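Aldo-keto reductase family 1, member B4 (Aldose reductase) (PDB 4HBK) probably reduces aldehydes, including the aldehyde form of sugars, to alcohols with NADPH, as an aldo-keto reductase of the aldose reductase type. Local coordinates at residues A[69-74]-A[297-302]; A[216-221]-A[279-284]; A[262-267]-A[314-319]; A[269-274]-A[305-310]. One frame throughout, in Å; residues are numbered along the deposited sequence.

Contact 1. Residues A[69-74]-A[297-302]; sequences LEIGYR and RIEENF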
loop_
_atom_site.group_PDB
_atom_site.type_symbol
_atom_site.label_atom_id
_atom_site.label_comp_id
_atom_site.label_asym_id
_atom_site.label_seq_id
_atom_site.Cartn_x
_atom_site.Cartn_y
_atom_site.Cartn_z
ATOM N N LEU A 69 17.105 0.703 2.774
ATOM C CA LEU A 69 17.659 -0.649 2.810
ATOM C C LEU A 69 18.869 -0.711 3.746
ATOM O O LEU A 69 19.056 -1.699 4.445
ATOM C CB LEU A 69 18.015 -1.164 1.406
ATOM C CG LEU A 69 16.892 -1.402 0.385
ATOM C CD1 LEU A 69 17.455 -1.791 -0.991
ATOM C CD2 LEU A 69 15.930 -2.459 0.861
ATOM N N GLU A 70 19.670 0.357 3.774
ATOM C CA GLU A 70 20.796 0.449 4.714
ATOM C C GLU A 70 20.332 0.449 6.165
ATOM O O GLU A 70 20.950 -0.171 7.026
ATOM C CB GLU A 70 21.649 1.697 4.439
ATOM C CG GLU A 70 22.484 1.563 3.186
ATOM C CD GLU A 70 23.081 2.871 2.678
ATOM O OE1 GLU A 70 22.719 3.973 3.166
ATOM O OE2 GLU A 70 23.934 2.778 1.770
ATOM N N ILE A 71 19.250 1.169 6.425
ATOM C CA ILE A 71 18.659 1.238 7.750
ATOM C C ILE A 71 18.112 -0.131 8.213
ATOM O O ILE A 71 18.159 -0.460 9.387
ATOM C CB ILE A 71 17.567 2.345 7.782
ATOM C CG1 ILE A 71 18.242 3.718 7.857
ATOM C CG2 ILE A 71 16.596 2.151 8.954
ATOM C CD1 ILE A 71 17.349 4.865 7.435
ATOM N N GLY A 72 17.602 -0.930 7.285
ATOM C CA GLY A 72 17.077 -2.231 7.647
ATOM C C GLY A 72 15.756 -2.609 6.989
ATOM O O GLY A 72 15.361 -3.759 7.055
ATOM N N TYR A 73 15.066 -1.659 6.366
ATOM C CA TYR A 73 13.832 -1.971 5.644
ATOM C C TYR A 73 14.061 -3.127 4.660
ATOM O O TYR A 73 15.089 -3.164 3.974
ATOM C CB TYR A 73 13.363 -0.769 4.826
ATOM C CG TYR A 73 12.811 0.430 5.583
ATOM C CD1 TYR A 73 13.658 1.319 6.242
ATOM C CD2 TYR A 73 11.440 0.715 5.566
ATOM C CE1 TYR A 73 13.154 2.427 6.905
ATOM C CE2 TYR A 73 10.924 1.830 6.221
ATOM C CZ TYR A 73 11.796 2.682 6.885
ATOM O OH TYR A 73 11.300 3.786 7.535
ATOM N N ARG A 74 13.092 -4.039 4.559
ATOM C CA ARG A 74 13.191 -5.179 3.642
ATOM C C ARG A 74 11.914 -5.310 2.796
ATOM O O ARG A 74 11.560 -6.387 2.314
ATOM C CB ARG A 74 13.478 -6.475 4.419
ATOM C CG ARG A 74 14.869 -6.522 5.093
ATOM C CD ARG A 74 15.983 -6.493 4.046
ATOM N NE ARG A 74 17.330 -6.512 4.624
ATOM C CZ ARG A 74 18.068 -5.427 4.859
ATOM N NH1 ARG A 74 17.594 -4.213 4.586
ATOM N NH2 ARG A 74 19.281 -5.554 5.374
ATOM N N ARG A 297 13.739 10.969 8.645
ATOM C CA ARG A 297 12.393 10.430 8.835
ATOM C C ARG A 297 12.365 8.948 8.491
ATOM O O ARG A 297 11.765 8.146 9.202
ATOM C CB ARG A 297 11.366 11.170 7.983
ATOM C CG ARG A 297 11.274 12.655 8.273
ATOM C CD ARG A 297 11.647 12.953 9.714
ATOM N NE ARG A 297 10.518 13.453 10.491
ATOM C CZ ARG A 297 9.970 14.653 10.326
ATOM N NH1 ARG A 297 10.441 15.479 9.393
ATOM N NH2 ARG A 297 8.943 15.026 11.087
ATOM N N ILE A 298 13.018 8.586 7.398
ATOM C CA ILE A 298 13.104 7.185 7.030
ATOM C C ILE A 298 13.667 6.394 8.198
ATOM O O ILE A 298 13.144 5.340 8.543
ATOM C CB ILE A 298 13.954 6.976 5.782
ATOM C CG1 ILE A 298 13.297 7.699 4.602
ATOM C CG2 ILE A 298 14.093 5.494 5.492
ATOM C CD1 ILE A 298 14.162 7.816 3.369
ATOM N N GLU A 299 14.711 6.919 8.829
ATOM C CA GLU A 299 15.338 6.221 9.949
ATOM C C GLU A 299 14.423 6.173 11.168
ATOM O O GLU A 299 14.216 5.116 11.755
ATOM C CB GLU A 299 16.676 6.861 10.321
ATOM C CG GLU A 299 17.298 6.248 11.562
ATOM C CD GLU A 299 18.807 6.430 11.625
ATOM O OE1 GLU A 299 19.490 5.509 12.124
ATOM O OE2 GLU A 299 19.308 7.485 11.180
ATOM N N GLU A 300 13.875 7.319 11.544
ATOM C CA GLU A 300 12.951 7.397 12.668
ATOM C C GLU A 300 11.777 6.408 12.535
ATOM O O GLU A 300 11.446 5.686 13.479
ATOM C CB GLU A 300 12.454 8.838 12.820
ATOM C CG GLU A 300 11.183 9.008 13.621
ATOM C CD GLU A 300 10.745 10.479 13.730
ATOM O OE1 GLU A 300 11.519 11.390 13.343
ATOM O OE2 GLU A 300 9.618 10.723 14.211
ATOM N N ASN A 301 11.163 6.362 11.359
ATOM C CA ASN A 301 10.000 5.493 11.139
ATOM C C ASN A 301 10.294 4.021 11.422
ATOM O O ASN A 301 9.386 3.242 11.726
ATOM C CB ASN A 301 9.461 5.640 9.711
ATOM C CG ASN A 301 8.803 6.992 9.464
ATOM O OD1 ASN A 301 8.486 7.711 10.404
ATOM N ND2 ASN A 301 8.584 7.331 8.195
ATOM N N PHE A 302 11.563 3.635 11.327
ATOM C CA PHE A 302 11.924 2.227 11.452
ATOM C C PHE A 302 12.143 1.809 12.911
ATOM O O PHE A 302 12.140 0.622 13.220
ATOM C CB PHE A 302 13.174 1.931 10.611
ATOM C CG PHE A 302 13.469 0.457 10.426
ATOM C CD1 PHE A 302 12.698 -0.319 9.565
ATOM C CD2 PHE A 302 14.540 -0.140 11.078
ATOM C CE1 PHE A 302 12.970 -1.677 9.387
ATOM C CE2 PHE A 302 14.831 -1.487 10.898
ATOM C CZ PHE A 302 14.047 -2.261 10.057
HETATM O O HOH W 1 9.588 5.691 5.949
#
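Ile298 is the first residue of 297-302 to touch the other segment, and its backbone carbonyl accepts from the hydroxyl of Tyr73. The hydrogen bond from Tyr73 OH to Ile298 O is 2.6 Å long. It lies in the carbonyl plane, on a lone pair, and Ile298 O sits at the edge of the tyrosine ring. The methyl Ile298 CG2 adds an apolar touch, 3.5 Å from Tyr73 CE1. At Glu299 the contact is made by the root of the side chain: Ile71 CD1 lies 3.5 Å from Glu299 CA and also meets its CB. Asn301 packs CB near Tyr73 OH. Its ND2 donates to a water, 3.0 Å away, that in turn donates to Tyr73 OH. Phe302 closes the segment. Its CG is anti to the backbone N (chi1 -168°), which sends the ring back over the end of helix 60-71. Phe302 CD1 sits over the centre of one tyrosine face, 3.8 Å above it, with the two ring planes at 34°. Ile71 CG2 packs 3.7 Å from Phe302 CD2, and Phe302 CZ is 3.5 Å from Gly72 C. Gly72, just past helix 60-71, has positive phi. The contact joins the first and last barrel helices of the aldo-keto reductase (beta/alpha)8 fold, neighbours in the closed ring. The result is a mostly apolar seam in which two hydrogen bonds fix the tyrosine hydroxyl.

Contact 2. Residues A[216-221]-A[279-284]; sequences IEIHAN and RYLLQR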
loop_
_atom_site.group_PDB
_atom_site.type_symbol
_atom_site.label_atom_id
_atom_site.label_comp_id
_atom_site.label_asym_id
_atom_site.label_seq_id
_atom_site.Cartn_x
_atom_site.Cartn_y
_atom_site.Cartn_z
ATOM N N ILE A 216 -5.216 0.200 2.281
ATOM C CA ILE A 216 -6.218 1.247 2.426
ATOM C C ILE A 216 -5.659 2.308 3.354
ATOM O O ILE A 216 -4.686 2.054 4.068
ATOM C CB ILE A 216 -7.509 0.700 3.067
ATOM C CG1 ILE A 216 -7.164 -0.250 4.233
ATOM C CG2 ILE A 216 -8.374 0.006 2.020
ATOM C CD1 ILE A 216 -8.383 -0.800 4.992
ATOM N N GLU A 217 -6.283 3.486 3.362
ATOM C CA GLU A 217 -5.901 4.548 4.285
ATOM C C GLU A 217 -6.257 4.180 5.715
ATOM O O GLU A 217 -7.420 3.918 6.035
ATOM C CB GLU A 217 -6.574 5.870 3.908
ATOM C CG GLU A 217 -6.472 6.956 4.979
ATOM C CD GLU A 217 -7.177 8.242 4.560
ATOM O OE1 GLU A 217 -7.692 8.308 3.418
ATOM O OE2 GLU A 217 -7.215 9.187 5.372
ATOM N N ILE A 218 -5.245 4.161 6.575
ATOM C CA ILE A 218 -5.446 3.870 7.988
ATOM C C ILE A 218 -4.457 4.678 8.841
ATOM O O ILE A 218 -3.235 4.664 8.604
ATOM C CB ILE A 218 -5.280 2.360 8.298
ATOM C CG1 ILE A 218 -5.992 1.496 7.259
ATOM C CG2 ILE A 218 -5.803 2.029 9.700
ATOM C CD1 ILE A 218 -5.763 -0.001 7.489
ATOM N N HIS A 219 -4.990 5.385 9.829
ATOM C CA HIS A 219 -4.165 6.117 10.778
ATOM C C HIS A 219 -5.039 6.575 11.938
ATOM O O HIS A 219 -6.264 6.396 11.921
ATOM C CB HIS A 219 -3.478 7.305 10.102
ATOM C CG HIS A 219 -4.417 8.166 9.325
ATOM N ND1 HIS A 219 -5.179 9.146 9.916
ATOM C CD2 HIS A 219 -4.755 8.161 8.014
ATOM C CE1 HIS A 219 -5.928 9.733 8.998
ATOM N NE2 HIS A 219 -5.696 9.148 7.834
ATOM N N ALA A 220 -4.413 7.153 12.955
ATOM C CA ALA A 220 -5.128 7.471 14.179
ATOM C C ALA A 220 -6.300 8.417 13.945
ATOM O O ALA A 220 -7.236 8.425 14.728
ATOM C CB ALA A 220 -4.170 8.037 15.223
ATOM N N ASN A 221 -6.256 9.203 12.871
ATOM C CA ASN A 221 -7.348 10.132 12.564
ATOM C C ASN A 221 -8.347 9.537 11.585
ATOM O O ASN A 221 -9.322 10.190 11.213
ATOM C CB ASN A 221 -6.823 11.473 12.028
ATOM C CG ASN A 221 -6.735 12.541 13.107
ATOM O OD1 ASN A 221 -7.226 12.360 14.228
ATOM N ND2 ASN A 221 -6.125 13.667 12.768
ATOM N N ARG A 279 3.355 2.488 15.743
ATOM C CA ARG A 279 3.207 1.376 16.675
ATOM C C ARG A 279 1.731 1.086 16.896
ATOM O O ARG A 279 1.332 -0.068 17.055
ATOM C CB ARG A 279 3.866 1.686 18.014
ATOM C CG ARG A 279 3.866 0.511 18.977
ATOM C CD ARG A 279 4.924 -0.507 18.583
ATOM N NE ARG A 279 4.620 -1.805 19.172
ATOM C CZ ARG A 279 5.310 -2.915 18.949
ATOM N NH1 ARG A 279 6.366 -2.898 18.139
ATOM N NH2 ARG A 279 4.941 -4.046 19.544
ATOM N N TYR A 280 0.931 2.148 16.898
ATOM C CA TYR A 280 -0.502 2.032 17.061
ATOM C C TYR A 280 -1.074 1.111 15.979
ATOM O O TYR A 280 -1.873 0.214 16.257
ATOM C CB TYR A 280 -1.151 3.423 16.987
ATOM C CG TYR A 280 -2.601 3.395 16.551
ATOM C CD1 TYR A 280 -3.595 2.980 17.423
ATOM C CD2 TYR A 280 -2.971 3.779 15.271
ATOM C CE1 TYR A 280 -4.921 2.948 17.034
ATOM C CE2 TYR A 280 -4.294 3.749 14.865
ATOM C CZ TYR A 280 -5.266 3.324 15.751
ATOM O OH TYR A 280 -6.592 3.280 15.376
ATOM N N LEU A 281 -0.652 1.338 14.739
ATOM C CA LEU A 281 -1.135 0.551 13.618
ATOM C C LEU A 281 -0.555 -0.850 13.671
ATOM O O LEU A 281 -1.260 -1.831 13.403
ATOM C CB LEU A 281 -0.784 1.227 12.291
ATOM C CG LEU A 281 -1.424 2.596 12.065
ATOM C CD1 LEU A 281 -0.798 3.265 10.859
ATOM C CD2 LEU A 281 -2.934 2.466 11.881
ATOM N N LEU A 282 0.726 -0.954 14.019
ATOM C CA LEU A 282 1.345 -2.276 14.118
ATOM C C LEU A 282 0.625 -3.178 15.141
ATOM O O LEU A 282 0.426 -4.376 14.906
ATOM C CB LEU A 282 2.837 -2.161 14.431
ATOM C CG LEU A 282 3.710 -1.578 13.311
ATOM C CD1 LEU A 282 5.109 -1.255 13.826
ATOM C CD2 LEU A 282 3.787 -2.549 12.150
ATOM N N GLN A 283 0.209 -2.596 16.261
ATOM C CA GLN A 283 -0.468 -3.377 17.299
ATOM C C GLN A 283 -1.907 -3.760 16.917
ATOM O O GLN A 283 -2.512 -4.627 17.551
ATOM C CB GLN A 283 -0.375 -2.684 18.664
ATOM C CG GLN A 283 1.084 -2.626 19.166
ATOM C CD GLN A 283 1.237 -2.122 20.591
ATOM O OE1 GLN A 283 2.303 -1.658 20.974
ATOM N NE2 GLN A 283 0.177 -2.219 21.379
ATOM N N ARG A 284 -2.437 -3.136 15.865
ATOM C CA ARG A 284 -3.692 -3.600 15.273
ATOM C C ARG A 284 -3.464 -4.671 14.190
ATOM O O ARG A 284 -4.370 -5.006 13.425
ATOM C CB ARG A 284 -4.513 -2.427 14.724
ATOM C CG ARG A 284 -5.056 -1.483 15.800
ATOM C CD ARG A 284 -5.815 -0.301 15.183
ATOM N NE ARG A 284 -6.831 -0.733 14.219
ATOM C CZ ARG A 284 -7.319 0.037 13.248
ATOM N NH1 ARG A 284 -6.887 1.288 13.107
ATOM N NH2 ARG A 284 -8.238 -0.448 12.408
#
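Apolar packing makes most of this buried contact, and Ile218 and Leu281 are its centre. Ile218 CG2 meets Leu281 CD2 at 3.6 Å, the two side chains running obliquely to one another. The other leucine methyl, Leu281 CD1, rests 3.6 Å from the backbone oxygen Ile218 O. Leu281 CD2 also reaches His219 CA. Farther along, Tyr280 leans on backbone: its CE2 is 3.9 Å from Ala220 CA. CG of Tyr280 is anti to the backbone N (chi1 155°), which carries the ring out from the helix to this turn of chain. The arrangement belongs to the (beta/alpha)8 barrel of the aldo-keto reductases. Strand 213-217 is the sixth of the parallel strands, and the chain leaving it passes along helix 273-283. Polar groups work around this apolar centre, and no hydrogen bond crosses between the two segments. Arg284 bends at chi3 (51°), and its NH1 comes 3.7 Å from Ile218 CG2. NH1 also gives a weak hydrogen bond to Tyr280 OH, while NH2 is held by Pro223 O. The tyrosine hydroxyl has a stronger partner in Asn318 of helix 311-319. The His219 ring is held by its own segment. Its NE2 donates to Glu217 OE2 over 2.9 Å, close to the ring plane and on the anti lone pair of the carboxylate. Glu217 is further gripped by the backbone N atoms of Gln326 and Phe327.

Contact 3. Residues A[262-267]-A[314-319]; sequences VLEIAH and MHELNT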
loop_
_atom_site.group_PDB
_atom_site.type_symbol
_atom_site.label_atom_id
_atom_site.label_comp_id
_atom_site.label_asym_id
_atom_site.label_seq_id
_atom_site.Cartn_x
_atom_site.Cartn_y
_atom_site.Cartn_z
ATOM N N VAL A 262 -1.201 11.981 21.386
ATOM C CA VAL A 262 -0.049 11.426 20.683
ATOM C C VAL A 262 1.264 11.868 21.335
ATOM O O VAL A 262 2.159 11.057 21.553
ATOM C CB VAL A 262 -0.048 11.822 19.195
ATOM C CG1 VAL A 262 1.255 11.415 18.535
ATOM C CG2 VAL A 262 -1.237 11.170 18.476
ATOM N N LEU A 263 1.373 13.148 21.662
ATOM C CA LEU A 263 2.600 13.673 22.260
ATOM C C LEU A 263 2.810 13.141 23.685
ATOM O O LEU A 263 3.916 12.750 24.068
ATOM C CB LEU A 263 2.575 15.206 22.235
ATOM C CG LEU A 263 2.881 15.822 20.864
ATOM C CD1 LEU A 263 2.507 17.296 20.803
ATOM C CD2 LEU A 263 4.357 15.658 20.528
ATOM N N GLU A 264 1.736 13.106 24.463
ATOM C CA GLU A 264 1.812 12.532 25.797
ATOM C C GLU A 264 2.336 11.109 25.744
ATOM O O GLU A 264 3.269 10.764 26.461
ATOM C CB GLU A 264 0.443 12.552 26.453
ATOM C CG GLU A 264 0.007 13.941 26.836
ATOM C CD GLU A 264 -1.454 14.002 27.234
ATOM O OE1 GLU A 264 -1.946 15.124 27.485
ATOM O OE2 GLU A 264 -2.104 12.931 27.294
ATOM N N ILE A 265 1.744 10.282 24.886
ATOM C CA ILE A 265 2.132 8.874 24.801
ATOM C C ILE A 265 3.572 8.701 24.307
ATOM O O ILE A 265 4.311 7.870 24.820
ATOM C CB ILE A 265 1.141 8.064 23.932
ATOM C CG1 ILE A 265 -0.264 8.115 24.542
ATOM C CG2 ILE A 265 1.613 6.633 23.770
ATOM C CD1 ILE A 265 -1.352 7.617 23.617
ATOM N N ALA A 266 3.968 9.487 23.313
ATOM C CA ALA A 266 5.366 9.534 22.876
ATOM C C ALA A 266 6.306 9.909 24.025
ATOM O O ALA A 266 7.377 9.315 24.184
ATOM C CB ALA A 266 5.523 10.523 21.731
ATOM N N HIS A 267 5.921 10.906 24.818
ATOM C CA HIS A 267 6.760 11.320 25.939
ATOM C C HIS A 267 6.887 10.209 26.964
ATOM O O HIS A 267 7.977 9.943 27.476
ATOM C CB HIS A 267 6.201 12.563 26.631
ATOM C CG HIS A 267 7.037 13.031 27.780
ATOM N ND1 HIS A 267 8.334 13.475 27.626
ATOM C CD2 HIS A 267 6.772 13.107 29.109
ATOM C CE1 HIS A 267 8.830 13.813 28.804
ATOM N NE2 HIS A 267 7.899 13.597 29.720
ATOM N N MET A 314 -3.874 2.579 23.578
ATOM C CA MET A 314 -4.508 2.218 22.318
ATOM C C MET A 314 -5.904 2.794 22.271
ATOM O O MET A 314 -6.294 3.410 21.275
ATOM C CB MET A 314 -4.544 0.697 22.125
ATOM C CG MET A 314 -3.168 0.089 21.872
ATOM S SD MET A 314 -2.451 0.583 20.281
ATOM C CE MET A 314 -3.537 -0.310 19.163
ATOM N N HIS A 315 -6.654 2.604 23.355
ATOM C CA HIS A 315 -8.033 3.069 23.418
ATOM C C HIS A 315 -8.122 4.583 23.291
ATOM O O HIS A 315 -9.001 5.101 22.601
ATOM C CB HIS A 315 -8.697 2.614 24.722
ATOM C CG HIS A 315 -10.147 2.975 24.820
ATOM N ND1 HIS A 315 -10.610 3.989 25.634
ATOM C CD2 HIS A 315 -11.236 2.468 24.194
ATOM C CE1 HIS A 315 -11.922 4.081 25.514
ATOM N NE2 HIS A 315 -12.330 3.173 24.645
ATOM N N GLU A 316 -7.212 5.289 23.960
ATOM C CA GLU A 316 -7.203 6.744 23.930
ATOM C C GLU A 316 -7.051 7.263 22.509
ATOM O O GLU A 316 -7.802 8.136 22.080
ATOM C CB GLU A 316 -6.098 7.323 24.816
ATOM C CG GLU A 316 -6.141 8.841 24.869
ATOM C CD GLU A 316 -5.156 9.455 25.859
ATOM O OE1 GLU A 316 -4.078 8.866 26.101
ATOM O OE2 GLU A 316 -5.466 10.538 26.396
ATOM N N LEU A 317 -6.083 6.722 21.775
ATOM C CA LEU A 317 -5.882 7.129 20.387
ATOM C C LEU A 317 -7.154 6.919 19.570
ATOM O O LEU A 317 -7.545 7.786 18.793
ATOM C CB LEU A 317 -4.689 6.392 19.766
ATOM C CG LEU A 317 -3.321 6.777 20.352
ATOM C CD1 LEU A 317 -2.228 5.802 19.948
ATOM C CD2 LEU A 317 -2.953 8.180 19.937
ATOM N N ASN A 318 -7.814 5.780 19.762
ATOM C CA ASN A 318 -9.077 5.520 19.068
ATOM C C ASN A 318 -10.179 6.520 19.414
ATOM O O ASN A 318 -10.810 7.080 18.523
ATOM C CB ASN A 318 -9.553 4.086 19.296
ATOM C CG ASN A 318 -8.771 3.072 18.466
ATOM O OD1 ASN A 318 -8.577 3.254 17.259
ATOM N ND2 ASN A 318 -8.308 2.002 19.115
ATOM N N THR A 319 -10.396 6.771 20.701
ATOM C CA THR A 319 -11.468 7.684 21.098
ATOM C C THR A 319 -11.212 9.151 20.706
ATOM O O THR A 319 -12.161 9.928 20.546
ATOM C CB THR A 319 -11.820 7.562 22.602
ATOM O OG1 THR A 319 -10.751 8.081 23.400
ATOM C CG2 THR A 319 -12.059 6.116 22.972
#
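The short helical segments 262-267 and 314-319 run nearly antiparallel, at 163°, with axes 10.9 Å apart at closest approach. Ile265 and Leu317 bridge this spacing tip to tip. Ile265 CD1 lies 3.9 Å from Leu317 CG and also comes near both leucine methyls. CG1 of Ile265 is anti to the carbonyl carbon (chi1 -61°), and the extended chain beyond it carries CD1 across. Val262 meets the same leucine at about a right angle. Its CG2 is 3.7 Å from Leu317 CD2, so the leucine end is touched by two residues of the facing helix. Glu316 slides past Ile265 in the opposite direction and lays OE1 3.9 Å from Ile265 CD1. On this border Glu264 OE2 and Glu316 OE2 are 4.2 Å apart. If both carry charge they should repel, which may raise the pKa of one. No hydrogen bond joins the two segments. Helix 273-283 also borders the apolar part: Val262 touches Leu277 and Leu317 touches Tyr280. Helices 260-269 and 311-319 thus pack side by side on the outside of the aldo-keto reductase (beta/alpha)8 barrel, the second of them following the last barrel helix, as is usual for this family.

Contact 4. Residues A[269-274]-A[305-310]; sequences HKKTPA and FDFQLS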
loop_
_atom_site.group_PDB
_atom_site.type_symbol
_atom_site.label_atom_id
_atom_site.label_comp_id
_atom_site.label_asym_id
_atom_site.label_seq_id
_atom_site.Cartn_x
_atom_site.Cartn_y
_atom_site.Cartn_z
ATOM N N HIS A 269 6.732 7.070 26.608
ATOM C CA HIS A 269 7.568 5.974 26.131
ATOM C C HIS A 269 8.947 6.442 25.665
ATOM O O HIS A 269 9.773 5.625 25.263
ATOM C CB HIS A 269 6.865 5.222 24.997
ATOM C CG HIS A 269 5.673 4.429 25.443
ATOM N ND1 HIS A 269 5.782 3.180 26.018
ATOM C CD2 HIS A 269 4.347 4.708 25.393
ATOM C CE1 HIS A 269 4.574 2.725 26.303
ATOM N NE2 HIS A 269 3.687 3.631 25.936
ATOM N N LYS A 270 9.188 7.750 25.711
ATOM C CA LYS A 270 10.440 8.314 25.207
ATOM C C LYS A 270 10.670 7.930 23.752
ATOM O O LYS A 270 11.766 7.506 23.372
ATOM C CB LYS A 270 11.627 7.869 26.069
ATOM C CG LYS A 270 11.591 8.464 27.458
ATOM C CD LYS A 270 12.213 7.537 28.475
ATOM C CE LYS A 270 11.712 7.881 29.873
ATOM N NZ LYS A 270 12.349 7.024 30.911
ATOM N N LYS A 271 9.618 8.067 22.950
ATOM C CA LYS A 271 9.703 7.846 21.517
ATOM C C LYS A 271 9.130 9.081 20.860
ATOM O O LYS A 271 8.575 9.942 21.538
ATOM C CB LYS A 271 8.896 6.607 21.099
ATOM C CG LYS A 271 9.238 5.322 21.850
ATOM C CD LYS A 271 10.564 4.733 21.407
ATOM C CE LYS A 271 10.546 4.387 19.917
ATOM N NZ LYS A 271 11.762 3.617 19.518
ATOM N N THR A 272 9.257 9.163 19.540
ATOM C CA THR A 272 8.694 10.278 18.787
ATOM C C THR A 272 7.241 10.024 18.410
ATOM O O THR A 272 6.790 8.871 18.354
ATOM C CB THR A 272 9.465 10.517 17.485
ATOM O OG1 THR A 272 9.158 9.470 16.553
ATOM C CG2 THR A 272 10.977 10.569 17.755
ATOM N N PRO A 273 6.505 11.106 18.133
ATOM C CA PRO A 273 5.107 11.018 17.723
ATOM C C PRO A 273 4.891 10.062 16.539
ATOM O O PRO A 273 3.988 9.240 16.590
ATOM C CB PRO A 273 4.786 12.455 17.319
ATOM C CG PRO A 273 5.672 13.278 18.178
ATOM C CD PRO A 273 6.955 12.504 18.259
ATOM N N ALA A 274 5.700 10.177 15.489
ATOM C CA ALA A 274 5.551 9.304 14.332
ATOM C C ALA A 274 5.695 7.856 14.760
ATOM O O ALA A 274 4.997 6.976 14.266
ATOM C CB ALA A 274 6.581 9.642 13.268
ATOM N N PHE A 305 10.126 -1.007 17.133
ATOM C CA PHE A 305 10.033 -2.405 17.554
ATOM C C PHE A 305 10.608 -2.669 18.937
ATOM O O PHE A 305 10.914 -3.819 19.264
ATOM C CB PHE A 305 10.720 -3.328 16.537
ATOM C CG PHE A 305 10.095 -3.295 15.177
ATOM C CD1 PHE A 305 8.853 -3.871 14.958
ATOM C CD2 PHE A 305 10.745 -2.683 14.115
ATOM C CE1 PHE A 305 8.273 -3.840 13.705
ATOM C CE2 PHE A 305 10.172 -2.642 12.864
ATOM C CZ PHE A 305 8.930 -3.220 12.656
ATOM N N ASP A 306 10.754 -1.624 19.752
ATOM C CA ASP A 306 11.351 -1.800 21.079
ATOM C C ASP A 306 10.511 -1.205 22.206
ATOM O O ASP A 306 11.034 -0.831 23.253
ATOM C CB ASP A 306 12.760 -1.224 21.109
ATOM C CG ASP A 306 12.782 0.268 20.844
ATOM O OD1 ASP A 306 11.713 0.842 20.532
ATOM O OD2 ASP A 306 13.874 0.866 20.940
ATOM N N PHE A 307 9.207 -1.125 21.989
ATOM C CA PHE A 307 8.293 -0.672 23.025
ATOM C C PHE A 307 6.899 -1.153 22.694
ATOM O O PHE A 307 6.651 -1.669 21.602
ATOM C CB PHE A 307 8.312 0.858 23.166
ATOM C CG PHE A 307 7.599 1.595 22.059
ATOM C CD1 PHE A 307 8.101 1.596 20.767
ATOM C CD2 PHE A 307 6.447 2.326 22.324
ATOM C CE1 PHE A 307 7.458 2.300 19.748
ATOM C CE2 PHE A 307 5.797 3.038 21.312
ATOM C CZ PHE A 307 6.304 3.022 20.022
ATOM N N GLN A 308 5.989 -0.978 23.640
ATOM C CA GLN A 308 4.626 -1.445 23.479
ATOM C C GLN A 308 3.657 -0.413 24.048
ATOM O O GLN A 308 3.826 0.061 25.175
ATOM C CB GLN A 308 4.442 -2.800 24.179
ATOM C CG GLN A 308 3.071 -3.441 23.945
ATOM C CD GLN A 308 3.138 -4.696 23.085
ATOM O OE1 GLN A 308 2.578 -4.745 21.983
ATOM N NE2 GLN A 308 3.820 -5.727 23.593
ATOM N N LEU A 309 2.661 -0.045 23.255
ATOM C CA LEU A 309 1.575 0.779 23.746
ATOM C C LEU A 309 0.658 -0.101 24.595
ATOM O O LEU A 309 0.377 -1.246 24.240
ATOM C CB LEU A 309 0.791 1.393 22.578
ATOM C CG LEU A 309 1.549 2.361 21.661
ATOM C CD1 LEU A 309 0.610 2.948 20.604
ATOM C CD2 LEU A 309 2.192 3.482 22.469
ATOM N N SER A 310 0.194 0.441 25.714
ATOM C CA SER A 310 -0.727 -0.271 26.587
ATOM C C SER A 310 -2.139 -0.215 26.020
ATOM O O SER A 310 -2.423 0.588 25.137
ATOM C CB SER A 310 -0.727 0.362 27.973
ATOM O OG SER A 310 -1.341 1.636 27.911
#
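Phe307 holds CG between its backbone N and carbonyl carbon (chi1 75°), and Lys271 bends at chi2 and chi3. Together these turns fold the lysine chain across the phenylalanine ring. The contact joins two connecting pieces on the outside of the (beta/alpha)8 barrel. One is the turn between helices 260-269 and 273-283, where Lys270 forms a Schellman motif and Thr272 is the N-cap. The other is the chain from helix 295-302 to helix 311-319, for which Ser310 is the N-cap. Lys271 CG stands 3.9 Å from the centroid of the Phe307 ring, directly over the face, in a CH-pi contact. Beyond it, Lys271 CE comes 3.7 Å from Phe307 CE1. The ammonium group then passes the ring and forms a salt bridge, Lys271 NZ to Asp306 OD1 at 3.0 Å, on the syn lone pair. Gln303 O also accepts from NZ. The side chains of His269 and Phe307 run at about a right angle to each other, their ring planes 56° apart. Phe307 CD2 lies over one face of the imidazole, 3.8 Å from His269 CG. Leu309 CD2 reaches the same imidazole obliquely, 3.8 Å from His269 NE2. That nitrogen is hydrogen-bonded to Glu313 OE1, which also accepts from Ser310 N. Gln308 O approaches the imidazole obliquely, 3.0 Å from His269 CE1.

How the contacts relate
Contact 2 is buried and lies nearest the centre of the chain, whereas contact 4 is at the surface. Contact 3 is buried between outer helices, and contact 1 is partly buried. Contacts 2 and 4 both use helix 273-283, and Gln283 OE1 accepts from Leu309 N between them. Contact 3 meets contact 2 through Tyr280 and Asn318, and meets contact 4 through Ile265 and Leu309. Glu300 of contact 1 reaches Thr272 of contact 4. The chemistry follows place: contacts 2 and 3 have no hydrogen bond across their segments, contact 1 adds a tyrosine-carbonyl bond to its apolar packing, and contact 4 carries a salt bridge.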